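Local atomic coordinates of spectinomycin phosphotransferase (Legionella pneumophila serogroup 1, PDB entry 3I0O), a protein that binds ADP, magnesium and spectinomycin and probably acts as an antibiotic kinase that passes a phosphate from a nucleotide to the drug. Residues D190-L195 against L277-H282; P148-I153 against I285-A290; F79-L84 against I97-F102. All coordinates share one frame; numbering follows the deposited sequence.

Contact 1 (D190-L195 against L277-H282)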
loop_
_atom_site.group_PDB
_atom_site.type_symbol
_atom_site.label_atom_id
_atom_site.label_comp_id
_atom_site.label_asym_id
_atom_site.label_seq_id
_atom_site.Cartn_x
_atom_site.Cartn_y
_atom_site.Cartn_z
ATOM N N ASP A 190 4.747 19.661 -10.481
ATOM C CA ASP A 190 3.915 20.707 -11.068
ATOM C C ASP A 190 2.559 20.215 -11.569
ATOM O O ASP A 190 1.554 20.904 -11.399
ATOM C CB ASP A 190 4.657 21.427 -12.207
ATOM C CG ASP A 190 5.924 22.127 -11.732
ATOM O OD1 ASP A 190 5.956 22.562 -10.560
ATOM O OD2 ASP A 190 6.882 22.251 -12.532
ATOM N N THR A 191 2.519 19.036 -12.182
ATOM C CA THR A 191 1.258 18.513 -12.692
ATOM C C THR A 191 0.308 18.154 -11.553
ATOM O O THR A 191 -0.896 18.364 -11.647
ATOM C CB THR A 191 1.486 17.278 -13.580
ATOM O OG1 THR A 191 2.280 17.655 -14.707
ATOM C CG2 THR A 191 0.157 16.711 -14.076
ATOM N N SER A 192 0.858 17.612 -10.475
ATOM C CA SER A 192 0.059 17.242 -9.319
ATOM C C SER A 192 -0.517 18.514 -8.695
ATOM O O SER A 192 -1.701 18.573 -8.381
ATOM C CB SER A 192 0.931 16.487 -8.306
ATOM O OG SER A 192 0.235 16.207 -7.104
ATOM N N GLU A 193 0.326 19.533 -8.522
ATOM C CA GLU A 193 -0.108 20.810 -7.944
ATOM C C GLU A 193 -1.189 21.419 -8.845
ATOM O O GLU A 193 -2.260 21.824 -8.382
ATOM C CB GLU A 193 1.085 21.773 -7.838
ATOM C CG GLU A 193 0.811 23.071 -7.080
ATOM C CD GLU A 193 0.770 22.891 -5.563
ATOM O OE1 GLU A 193 1.763 22.388 -4.990
ATOM O OE2 GLU A 193 -0.252 23.261 -4.938
ATOM N N LYS A 194 -0.893 21.468 -10.139
ATOM C CA LYS A 194 -1.805 22.008 -11.141
ATOM C C LYS A 194 -3.170 21.310 -11.105
ATOM O O LYS A 194 -4.208 21.954 -10.918
ATOM C CB LYS A 194 -1.163 21.857 -12.523
ATOM C CG LYS A 194 -2.013 22.289 -13.693
ATOM C CD LYS A 194 -1.196 22.211 -14.976
ATOM C CE LYS A 194 -1.977 22.715 -16.184
ATOM N NZ LYS A 194 -1.118 22.835 -17.405
ATOM N N LEU A 195 -3.164 19.991 -11.282
ATOM C CA LEU A 195 -4.389 19.208 -11.275
ATOM C C LEU A 195 -5.170 19.321 -9.974
ATOM O O LEU A 195 -6.394 19.264 -9.986
ATOM C CB LEU A 195 -4.073 17.739 -11.546
ATOM C CG LEU A 195 -3.887 17.290 -12.993
ATOM C CD1 LEU A 195 -2.921 18.210 -13.717
ATOM C CD2 LEU A 195 -3.373 15.858 -13.008
ATOM N N LEU A 277 -8.121 10.922 -11.562
ATOM C CA LEU A 277 -7.365 9.710 -11.823
ATOM C C LEU A 277 -5.935 10.065 -12.203
ATOM O O LEU A 277 -5.007 9.356 -11.834
ATOM C CB LEU A 277 -8.038 8.899 -12.937
ATOM C CG LEU A 277 -7.624 7.437 -13.124
ATOM C CD1 LEU A 277 -8.598 6.736 -14.045
ATOM C CD2 LEU A 277 -6.229 7.379 -13.702
ATOM N N SER A 278 -5.758 11.170 -12.923
ATOM C CA SER A 278 -4.428 11.607 -13.347
ATOM C C SER A 278 -3.703 12.265 -12.170
ATOM O O SER A 278 -2.492 12.100 -12.000
ATOM C CB SER A 278 -4.546 12.584 -14.525
ATOM O OG SER A 278 -3.276 12.927 -15.062
ATOM N N TYR A 279 -4.449 13.004 -11.355
ATOM C CA TYR A 279 -3.873 13.648 -10.182
ATOM C C TYR A 279 -3.159 12.598 -9.331
ATOM O O TYR A 279 -1.959 12.711 -9.065
ATOM C CB TYR A 279 -4.966 14.306 -9.334
ATOM C CG TYR A 279 -4.498 14.678 -7.942
ATOM C CD1 TYR A 279 -3.550 15.681 -7.747
ATOM C CD2 TYR A 279 -4.973 13.998 -6.822
ATOM C CE1 TYR A 279 -3.085 16.001 -6.473
ATOM C CE2 TYR A 279 -4.514 14.305 -5.539
ATOM C CZ TYR A 279 -3.569 15.310 -5.374
ATOM O OH TYR A 279 -3.114 15.622 -4.114
ATOM N N TYR A 280 -3.911 11.579 -8.910
ATOM C CA TYR A 280 -3.376 10.500 -8.080
ATOM C C TYR A 280 -2.133 9.828 -8.665
ATOM O O TYR A 280 -1.140 9.653 -7.959
ATOM C CB TYR A 280 -4.465 9.462 -7.784
ATOM C CG TYR A 280 -5.399 9.893 -6.677
ATOM C CD1 TYR A 280 -4.906 10.204 -5.407
ATOM C CD2 TYR A 280 -6.773 9.984 -6.888
ATOM C CE1 TYR A 280 -5.760 10.595 -4.373
ATOM C CE2 TYR A 280 -7.636 10.374 -5.866
ATOM C CZ TYR A 280 -7.125 10.677 -4.613
ATOM O OH TYR A 280 -7.975 11.056 -3.602
ATOM N N ARG A 281 -2.175 9.467 -9.944
ATOM C CA ARG A 281 -1.019 8.846 -10.575
ATOM C C ARG A 281 0.235 9.730 -10.445
ATOM O O ARG A 281 1.355 9.218 -10.345
ATOM C CB ARG A 281 -1.300 8.558 -12.053
ATOM C CG ARG A 281 -2.333 7.477 -12.264
ATOM C CD ARG A 281 -2.339 6.938 -13.679
ATOM N NE ARG A 281 -3.112 5.701 -13.761
ATOM C CZ ARG A 281 -3.460 5.100 -14.896
ATOM N NH1 ARG A 281 -3.111 5.616 -16.072
ATOM N NH2 ARG A 281 -4.153 3.972 -14.859
ATOM N N HIS A 282 0.049 11.050 -10.448
ATOM C CA HIS A 282 1.180 11.967 -10.323
ATOM C C HIS A 282 1.547 12.151 -8.852
ATOM O O HIS A 282 2.703 12.012 -8.471
ATOM C CB HIS A 282 0.857 13.340 -10.937
ATOM C CG HIS A 282 0.842 13.357 -12.434
ATOM N ND1 HIS A 282 -0.198 12.841 -13.178
ATOM C CD2 HIS A 282 1.744 13.828 -13.328
ATOM C CE1 HIS A 282 0.065 12.993 -14.465
ATOM N NE2 HIS A 282 1.238 13.588 -14.582
#
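Ser192 and Tyr279 mark the nearest pass of the two backbones, their CA atoms 5.4 Å apart. Here helix 182-198, through 190-195, runs roughly antiparallel to 277-282 of helix 274-298: the axes come within 8.7 Å and their directions differ by 145°. The side chains that fill the gap are Thr191, Ser192 and Leu195 on one helix and Ser278, Tyr279 and His282 on the other. Thr191 lays its methyl over one face of the His282 imidazole, CG2 3.5 Å from the ring centroid and 19° off the normal, displaced toward NE2 and CD2. This is a CH-pi contact. CG2 reaches it because it stands anti to the backbone N, while OG1 turns beside that nitrogen and bonds back to Arg187 O of its own helix. The imidazole is held in its rotation by ND1, which donates to Ser278 O at 2.7 Å, nearly in the ring plane. That carbonyl also accepts the backbone N of His282, and the two donors arrive on opposite faces of its plane. One helical turn along, Leu195 CD2 sits 3.5 Å from Tyr279 N and 3.6 Å from Ser278 OG, and Leu195 CB lies at the edge of the Tyr279 ring. Ser192 OG approaches Tyr279 CE1 to 3.4 Å but its hydrogen bond goes to Glu283 OE1 of helix 274-298. With apolar and CH-pi contacts between the segments and the hydroxyls of Thr191, Ser192 and Tyr279 bonded to Arg187, Glu283 and Arg151, this is roughly antiparallel helix-helix packing in the helical lobe of a phosphotransferase with a protein-kinase-like fold.

Contact 2 (P148-I153 against I285-A290). With SMI (spectinomycin), chain C.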
loop_
_atom_site.group_PDB
_atom_site.type_symbol
_atom_site.label_atom_id
_atom_site.label_comp_id
_atom_site.label_asym_id
_atom_site.label_seq_id
_atom_site.Cartn_x
_atom_site.Cartn_y
_atom_site.Cartn_z
ATOM N N PRO A 148 -0.770 19.515 0.270
ATOM C CA PRO A 148 0.439 19.825 -0.501
ATOM C C PRO A 148 1.682 19.345 0.244
ATOM O O PRO A 148 2.810 19.623 -0.162
ATOM C CB PRO A 148 0.384 21.343 -0.617
ATOM C CG PRO A 148 -0.172 21.731 0.732
ATOM C CD PRO A 148 -1.296 20.724 0.934
ATOM N N LYS A 149 1.463 18.617 1.333
ATOM C CA LYS A 149 2.555 18.104 2.159
ATOM C C LYS A 149 3.716 17.450 1.400
ATOM O O LYS A 149 4.882 17.781 1.641
ATOM C CB LYS A 149 2.010 17.112 3.186
ATOM C CG LYS A 149 3.065 16.517 4.110
ATOM C CD LYS A 149 2.431 15.576 5.124
ATOM C CE LYS A 149 3.457 15.032 6.116
ATOM N NZ LYS A 149 4.420 14.083 5.490
ATOM N N TRP A 150 3.416 16.526 0.493
ATOM C CA TRP A 150 4.481 15.847 -0.240
ATOM C C TRP A 150 5.105 16.702 -1.350
ATOM O O TRP A 150 6.302 16.596 -1.609
ATOM C CB TRP A 150 3.977 14.515 -0.813
ATOM C CG TRP A 150 3.312 13.634 0.213
ATOM C CD1 TRP A 150 1.976 13.350 0.306
ATOM C CD2 TRP A 150 3.944 12.939 1.299
ATOM N NE1 TRP A 150 1.740 12.523 1.379
ATOM C CE2 TRP A 150 2.929 12.255 2.005
ATOM C CE3 TRP A 150 5.268 12.829 1.744
ATOM C CZ2 TRP A 150 3.196 11.472 3.133
ATOM C CZ3 TRP A 150 5.535 12.054 2.863
ATOM C CH2 TRP A 150 4.502 11.383 3.546
ATOM N N ARG A 151 4.303 17.539 -2.002
ATOM C CA ARG A 151 4.813 18.409 -3.055
ATOM C C ARG A 151 5.857 19.397 -2.505
ATOM O O ARG A 151 6.832 19.723 -3.182
ATOM C CB ARG A 151 3.655 19.162 -3.722
ATOM C CG ARG A 151 2.795 18.277 -4.621
ATOM C CD ARG A 151 1.703 19.050 -5.333
ATOM N NE ARG A 151 0.632 19.486 -4.436
ATOM C CZ ARG A 151 -0.337 18.702 -3.962
ATOM N NH1 ARG A 151 -0.392 17.416 -4.285
ATOM N NH2 ARG A 151 -1.270 19.216 -3.174
ATOM N N GLU A 152 5.648 19.862 -1.276
ATOM C CA GLU A 152 6.561 20.792 -0.622
ATOM C C GLU A 152 7.884 20.116 -0.287
ATOM O O GLU A 152 8.962 20.686 -0.492
ATOM C CB GLU A 152 5.930 21.330 0.659
ATOM C CG GLU A 152 4.854 22.371 0.430
ATOM C CD GLU A 152 4.051 22.682 1.692
ATOM O OE1 GLU A 152 4.663 22.790 2.782
ATOM O OE2 GLU A 152 2.809 22.828 1.588
ATOM N N ILE A 153 7.801 18.901 0.243
ATOM C CA ILE A 153 8.997 18.151 0.591
ATOM C C ILE A 153 9.878 17.900 -0.639
ATOM O O ILE A 153 11.095 18.083 -0.583
ATOM C CB ILE A 153 8.620 16.810 1.273
ATOM C CG1 ILE A 153 8.086 17.092 2.681
ATOM C CG2 ILE A 153 9.826 15.887 1.349
ATOM C CD1 ILE A 153 7.510 15.886 3.395
ATOM N N ILE A 285 3.346 9.250 -7.088
ATOM C CA ILE A 285 4.771 9.190 -7.416
ATOM C C ILE A 285 5.514 10.313 -6.681
ATOM O O ILE A 285 6.665 10.146 -6.276
ATOM C CB ILE A 285 5.017 9.325 -8.933
ATOM C CG1 ILE A 285 4.319 8.186 -9.687
ATOM C CG2 ILE A 285 6.512 9.319 -9.210
ATOM C CD1 ILE A 285 4.179 8.446 -11.170
ATOM N N VAL A 286 4.849 11.453 -6.501
ATOM C CA VAL A 286 5.458 12.574 -5.788
ATOM C C VAL A 286 5.739 12.138 -4.360
ATOM O O VAL A 286 6.798 12.447 -3.807
ATOM C CB VAL A 286 4.531 13.817 -5.755
ATOM C CG1 VAL A 286 4.952 14.763 -4.631
ATOM C CG2 VAL A 286 4.592 14.530 -7.092
ATOM N N GLU A 287 4.789 11.413 -3.772
ATOM C CA GLU A 287 4.937 10.921 -2.407
ATOM C C GLU A 287 6.144 9.983 -2.321
ATOM O O GLU A 287 6.972 10.099 -1.404
ATOM C CB GLU A 287 3.664 10.185 -1.944
ATOM C CG GLU A 287 3.668 9.813 -0.446
ATOM C CD GLU A 287 2.331 9.262 0.064
ATOM O OE1 GLU A 287 1.271 9.838 -0.261
ATOM O OE2 GLU A 287 2.338 8.260 0.812
ATOM N N ASP A 288 6.250 9.055 -3.268
ATOM C CA ASP A 288 7.372 8.133 -3.246
ATOM C C ASP A 288 8.682 8.885 -3.399
ATOM O O ASP A 288 9.651 8.585 -2.706
ATOM C CB ASP A 288 7.233 7.061 -4.326
ATOM C CG ASP A 288 6.387 5.876 -3.867
ATOM O OD1 ASP A 288 6.024 5.813 -2.667
ATOM O OD2 ASP A 288 6.091 5.000 -4.706
ATOM N N ILE A 289 8.712 9.873 -4.288
ATOM C CA ILE A 289 9.936 10.657 -4.478
ATOM C C ILE A 289 10.317 11.310 -3.145
ATOM O O ILE A 289 11.483 11.298 -2.754
ATOM C CB ILE A 289 9.748 11.757 -5.564
ATOM C CG1 ILE A 289 9.666 11.118 -6.944
ATOM C CG2 ILE A 289 10.913 12.731 -5.541
ATOM C CD1 ILE A 289 9.170 12.061 -8.014
ATOM N N ALA A 290 9.322 11.860 -2.452
ATOM C CA ALA A 290 9.520 12.510 -1.159
ATOM C C ALA A 290 9.990 11.547 -0.057
ATOM O O ALA A 290 10.871 11.884 0.734
ATOM C CB ALA A 290 8.221 13.199 -0.725
HETATM O O1 SMI C . 5.730 -0.843 -3.335
HETATM C C2 SMI C . 6.851 -1.237 -4.170
HETATM C C2M SMI C . 7.570 -2.404 -3.504
HETATM C C3 SMI C . 7.830 -0.022 -4.373
HETATM C C4 SMI C . 7.006 1.068 -5.012
HETATM C C5 SMI C . 5.965 1.404 -3.964
HETATM O O5 SMI C . 5.187 2.468 -4.519
HETATM C C6 SMI C . 4.976 0.271 -3.890
HETATM O O1B SMI C . 6.501 1.832 -2.719
HETATM O O2B SMI C . 3.993 0.434 -2.850
HETATM C C7 SMI C . 5.444 2.159 -1.849
HETATM C C8 SMI C . 6.036 2.675 -0.525
HETATM N N8 SMI C . 6.866 3.851 -0.868
HETATM C C8M SMI C . 7.497 4.418 0.328
HETATM C C9 SMI C . 4.849 3.070 0.412
HETATM O O9 SMI C . 4.064 4.096 -0.221
HETATM C C10 SMI C . 3.944 1.826 0.676
HETATM N N10 SMI C . 2.861 2.133 1.463
HETATM C C1M SMI C . 3.232 2.635 2.793
HETATM C C11 SMI C . 3.428 1.295 -0.661
HETATM O O11 SMI C . 2.637 0.158 -0.409
HETATM C C12 SMI C . 4.563 0.920 -1.597
HETATM O O4A SMI C . 7.730 2.262 -5.329
HETATM O O4B SMI C . 6.696 0.420 -6.182
#
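Glu287 lies flat against the indole of Trp150, using its aliphatic part rather than a polar bond. CG stands 3.6 Å from the centroid of the Trp150 five-membered ring and 13° off the normal, a CH-pi contact, and the carboxylate stacks with its plane only 21° from that of the indole. OE1 thereby comes 3.2 Å from Trp150 NE1, yet the angle is too poor for a hydrogen bond because the carboxylate sits over the ring instead of beside the N-H. The posture follows from an extended Glu287 chain with CG anti to its backbone N. Lys149 NZ lies over the opposite indole face, toward its rim, so a positive and a negative group flank the ring and would be expected to polarise it. Beyond the indole the packing is apolar: Val286 CG1 meets Trp150 CB at 3.9 Å, and the Ala290 methyl touches both Trp150 CE3 and Ile153 CG2, 3.8 Å from the latter. The axes approach to 8.5 Å and cross at 49°; Ala290 is the one small side chain touching. Arg151 points away from this interface, and its guanidinium pairs with Glu283 and Glu193. Asp288 occupies another side of its helix and grips spectinomycin: OD1 accepts from drug N8 at 2.8 Å, and OD2 accepts from O5 at 2.7 Å and, more distantly, from O4A. Asp212, Arg284 and Tyr292 also bond the drug. The chemistry is divided round helix 274-298: van der Waals and CH-pi contacts seat it on helix 149-158, while a carboxylate reads an amine and hydroxyls of the antibiotic.

Contact 3 (F79-L84 against I97-F102). With ADP (adenosine-5'-diphosphate), chain B.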
loop_
_atom_site.group_PDB
_atom_site.type_symbol
_atom_site.label_atom_id
_atom_site.label_comp_id
_atom_site.label_asym_id
_atom_site.label_seq_id
_atom_site.Cartn_x
_atom_site.Cartn_y
_atom_site.Cartn_z
ATOM N N PHE A 79 -9.308 -12.451 7.255
ATOM C CA PHE A 79 -9.841 -12.116 8.574
ATOM C C PHE A 79 -8.916 -12.612 9.686
ATOM O O PHE A 79 -8.508 -13.772 9.705
ATOM C CB PHE A 79 -11.247 -12.703 8.764
ATOM C CG PHE A 79 -12.045 -12.015 9.846
ATOM C CD1 PHE A 79 -12.567 -10.739 9.636
ATOM C CD2 PHE A 79 -12.254 -12.630 11.082
ATOM C CE1 PHE A 79 -13.285 -10.079 10.636
ATOM C CE2 PHE A 79 -12.974 -11.975 12.096
ATOM C CZ PHE A 79 -13.490 -10.693 11.869
ATOM N N PRO A 80 -8.587 -11.733 10.639
ATOM C CA PRO A 80 -7.707 -12.081 11.758
ATOM C C PRO A 80 -8.257 -13.220 12.616
ATOM O O PRO A 80 -9.442 -13.535 12.576
ATOM C CB PRO A 80 -7.611 -10.776 12.562
ATOM C CG PRO A 80 -7.979 -9.708 11.573
ATOM C CD PRO A 80 -9.085 -10.357 10.773
ATOM N N ILE A 81 -7.374 -13.825 13.392
ATOM C CA ILE A 81 -7.737 -14.901 14.290
ATOM C C ILE A 81 -8.055 -14.288 15.657
ATOM O O ILE A 81 -7.347 -13.395 16.118
ATOM C CB ILE A 81 -6.575 -15.886 14.387
ATOM C CG1 ILE A 81 -6.464 -16.624 13.055
ATOM C CG2 ILE A 81 -6.786 -16.859 15.531
ATOM C CD1 ILE A 81 -5.120 -17.160 12.802
ATOM N N HIS A 82 -9.130 -14.765 16.284
ATOM C CA HIS A 82 -9.574 -14.267 17.588
ATOM C C HIS A 82 -8.712 -14.693 18.771
ATOM O O HIS A 82 -8.227 -15.827 18.825
ATOM C CB HIS A 82 -11.010 -14.723 17.892
ATOM C CG HIS A 82 -12.045 -14.166 16.967
ATOM N ND1 HIS A 82 -12.357 -14.752 15.760
ATOM C CD2 HIS A 82 -12.830 -13.069 17.068
ATOM C CE1 HIS A 82 -13.291 -14.037 15.156
ATOM N NE2 HIS A 82 -13.594 -13.010 15.930
ATOM N N THR A 83 -8.539 -13.778 19.723
ATOM C CA THR A 83 -7.795 -14.082 20.938
ATOM C C THR A 83 -8.807 -14.797 21.842
ATOM O O THR A 83 -10.002 -14.850 21.532
ATOM C CB THR A 83 -7.305 -12.803 21.666
ATOM O OG1 THR A 83 -8.433 -12.026 22.076
ATOM C CG2 THR A 83 -6.423 -11.956 20.755
ATOM N N LEU A 84 -8.337 -15.347 22.955
ATOM C CA LEU A 84 -9.221 -16.046 23.873
ATOM C C LEU A 84 -10.274 -15.097 24.433
ATOM O O LEU A 84 -11.278 -15.530 24.989
ATOM C CB LEU A 84 -8.410 -16.676 25.010
ATOM C CG LEU A 84 -7.489 -17.817 24.569
ATOM C CD1 LEU A 84 -6.637 -18.293 25.743
ATOM C CD2 LEU A 84 -8.330 -18.956 24.015
ATOM N N ILE A 97 -0.429 -7.624 19.040
ATOM C CA ILE A 97 -0.334 -8.858 18.248
ATOM C C ILE A 97 -1.559 -9.039 17.346
ATOM O O ILE A 97 -2.698 -8.826 17.770
ATOM C CB ILE A 97 -0.243 -10.134 19.128
ATOM C CG1 ILE A 97 0.968 -10.069 20.056
ATOM C CG2 ILE A 97 -0.128 -11.362 18.237
ATOM C CD1 ILE A 97 1.116 -11.292 20.941
ATOM N N ILE A 98 -1.320 -9.434 16.102
ATOM C CA ILE A 98 -2.402 -9.678 15.163
ATOM C C ILE A 98 -2.053 -10.923 14.366
ATOM O O ILE A 98 -1.113 -10.929 13.571
ATOM C CB ILE A 98 -2.609 -8.509 14.185
ATOM C CG1 ILE A 98 -2.760 -7.198 14.957
ATOM C CG2 ILE A 98 -3.851 -8.771 13.328
ATOM C CD1 ILE A 98 -3.122 -6.015 14.084
ATOM N N ALA A 99 -2.815 -11.981 14.587
ATOM C CA ALA A 99 -2.577 -13.227 13.894
ATOM C C ALA A 99 -3.582 -13.423 12.760
ATOM O O ALA A 99 -4.713 -12.949 12.821
ATOM C CB ALA A 99 -2.667 -14.369 14.879
ATOM N N TYR A 100 -3.155 -14.110 11.714
ATOM C CA TYR A 100 -4.023 -14.395 10.587
ATOM C C TYR A 100 -3.658 -15.783 10.132
ATOM O O TYR A 100 -2.616 -16.299 10.493
ATOM C CB TYR A 100 -3.752 -13.478 9.388
ATOM C CG TYR A 100 -3.916 -12.000 9.604
ATOM C CD1 TYR A 100 -2.887 -11.235 10.156
ATOM C CD2 TYR A 100 -5.083 -11.348 9.208
ATOM C CE1 TYR A 100 -3.016 -9.862 10.299
ATOM C CE2 TYR A 100 -5.220 -9.967 9.350
ATOM C CZ TYR A 100 -4.186 -9.230 9.893
ATOM O OH TYR A 100 -4.316 -7.864 10.021
ATOM N N PRO A 101 -4.536 -16.430 9.366
ATOM C CA PRO A 101 -4.118 -17.759 8.921
ATOM C C PRO A 101 -3.028 -17.451 7.880
ATOM O O PRO A 101 -2.984 -16.341 7.338
ATOM C CB PRO A 101 -5.382 -18.326 8.288
ATOM C CG PRO A 101 -6.124 -17.096 7.821
ATOM C CD PRO A 101 -5.920 -16.128 8.958
ATOM N N PHE A 102 -2.148 -18.403 7.598
ATOM C CA PHE A 102 -1.099 -18.160 6.627
ATOM C C PHE A 102 -1.593 -18.509 5.234
ATOM O O PHE A 102 -2.133 -19.596 5.019
ATOM C CB PHE A 102 0.137 -18.998 6.952
ATOM C CG PHE A 102 1.387 -18.532 6.255
ATOM C CD1 PHE A 102 2.277 -17.687 6.896
ATOM C CD2 PHE A 102 1.665 -18.933 4.950
ATOM C CE1 PHE A 102 3.440 -17.242 6.250
ATOM C CE2 PHE A 102 2.819 -18.496 4.295
ATOM C CZ PHE A 102 3.710 -17.648 4.950
HETATM P PB ADP B . 3.352 -4.090 4.544
HETATM O O1B ADP B . 2.400 -2.968 4.704
HETATM O O2B ADP B . 4.561 -4.150 5.398
HETATM O O3B ADP B . 3.823 -4.143 2.996
HETATM P PA ADP B . 1.479 -6.122 3.706
HETATM O O1A ADP B . 0.204 -6.305 4.430
HETATM O O2A ADP B . 1.483 -5.368 2.434
HETATM O O3A ADP B . 2.547 -5.478 4.746
HETATM O "O5'" ADP B . 2.126 -7.578 3.431
HETATM C "C5'" ADP B . 3.435 -7.703 2.833
HETATM C "C4'" ADP B . 3.723 -9.152 2.412
HETATM O "O4'" ADP B . 3.541 -10.059 3.512
HETATM C "C3'" ADP B . 2.794 -9.705 1.318
HETATM O "O3'" ADP B . 3.402 -9.514 0.030
HETATM C "C2'" ADP B . 2.785 -11.205 1.651
HETATM O "O2'" ADP B . 3.940 -11.832 1.056
HETATM C "C1'" ADP B . 2.903 -11.306 3.184
HETATM N N9 ADP B . 1.606 -11.586 3.884
HETATM C C8 ADP B . 0.659 -10.693 4.337
HETATM N N7 ADP B . -0.372 -11.247 4.905
HETATM C C5 ADP B . -0.104 -12.609 4.832
HETATM C C6 ADP B . -0.824 -13.784 5.267
HETATM N N6 ADP B . -2.001 -13.724 5.880
HETATM N N1 ADP B . -0.258 -15.008 5.030
HETATM C C2 ADP B . 0.937 -15.073 4.408
HETATM N N3 ADP B . 1.693 -14.055 3.961
HETATM C C4 ADP B . 1.104 -12.834 4.210
HETATM O O HOH W 1 -5.403 -11.514 16.163
#
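Ile81 places CG1 beside its backbone N (chi1 -70°) and then extends the chain, which carries CD1 across to the backbone of Tyr100, 3.3 Å from Tyr100 C, and on toward the Pro101 ring. Tyr100 starts in the direction away from 79-84, but a chi1 of -60° lays its ring back alongside Pro80, where CE2 comes 3.6 Å from Pro80 CG and the two side chains point the same way. The backbones are joined directly by Ile81 N to Ala99 O, 2.9 Å, with an angle of 165°. Pro80 CA also approaches Ala99 O, to 3.3 Å, as a CA-H...O contact. The return link is made through water, which donates to Ile81 O at 2.7 Å and accepts from Ala99 N at 3.1 Å. Both links join the same two residues, Ile81 and Ala99, in the manner of a hydrogen-bonded antiparallel pair with one bond passed through water, but the loop crosses the strand steeply. At the strand's end Pro101 O accepts adenine N6 of ADP at 3.2 Å, and the Phe102 ring lies with one face over adenine C2. Together with the bond from Ile103 N to ADP, this is consistent with the hinge of protein-kinase-like enzymes, where the linker between lobes reads the adenine edge. On its other side strand 96-101 is bonded to strand 48-54, Ile98 with Lys52 and Tyr100 with Phe50, while Tyr19 of helix 8-19 touches Ala99 and Thr83, so the loop 79-84 passes beside the antiparallel sheet and close to that helix.

Contacts 1 and 2 share helix 274-298 and lie on the same side of the molecule, their centres about 11 Å apart; contact 1 is nested within the chain loop that contact 2 closes. Arg151 ties them, its NE forming a salt bridge to Glu193. Contact 3 lies on the opposite side of the chain's centre, about 35 Å from contact 2 between centres. All three are partly buried, mixing buried and partly exposed residues. The helix pairs meet through CH-pi and apolar contacts, whereas contact 3 adds a direct backbone bond and a bridging water to its apolar contacts. Contact 2 adjoins the antibiotic and contact 3 the adenine, while contact 1 lies away from both.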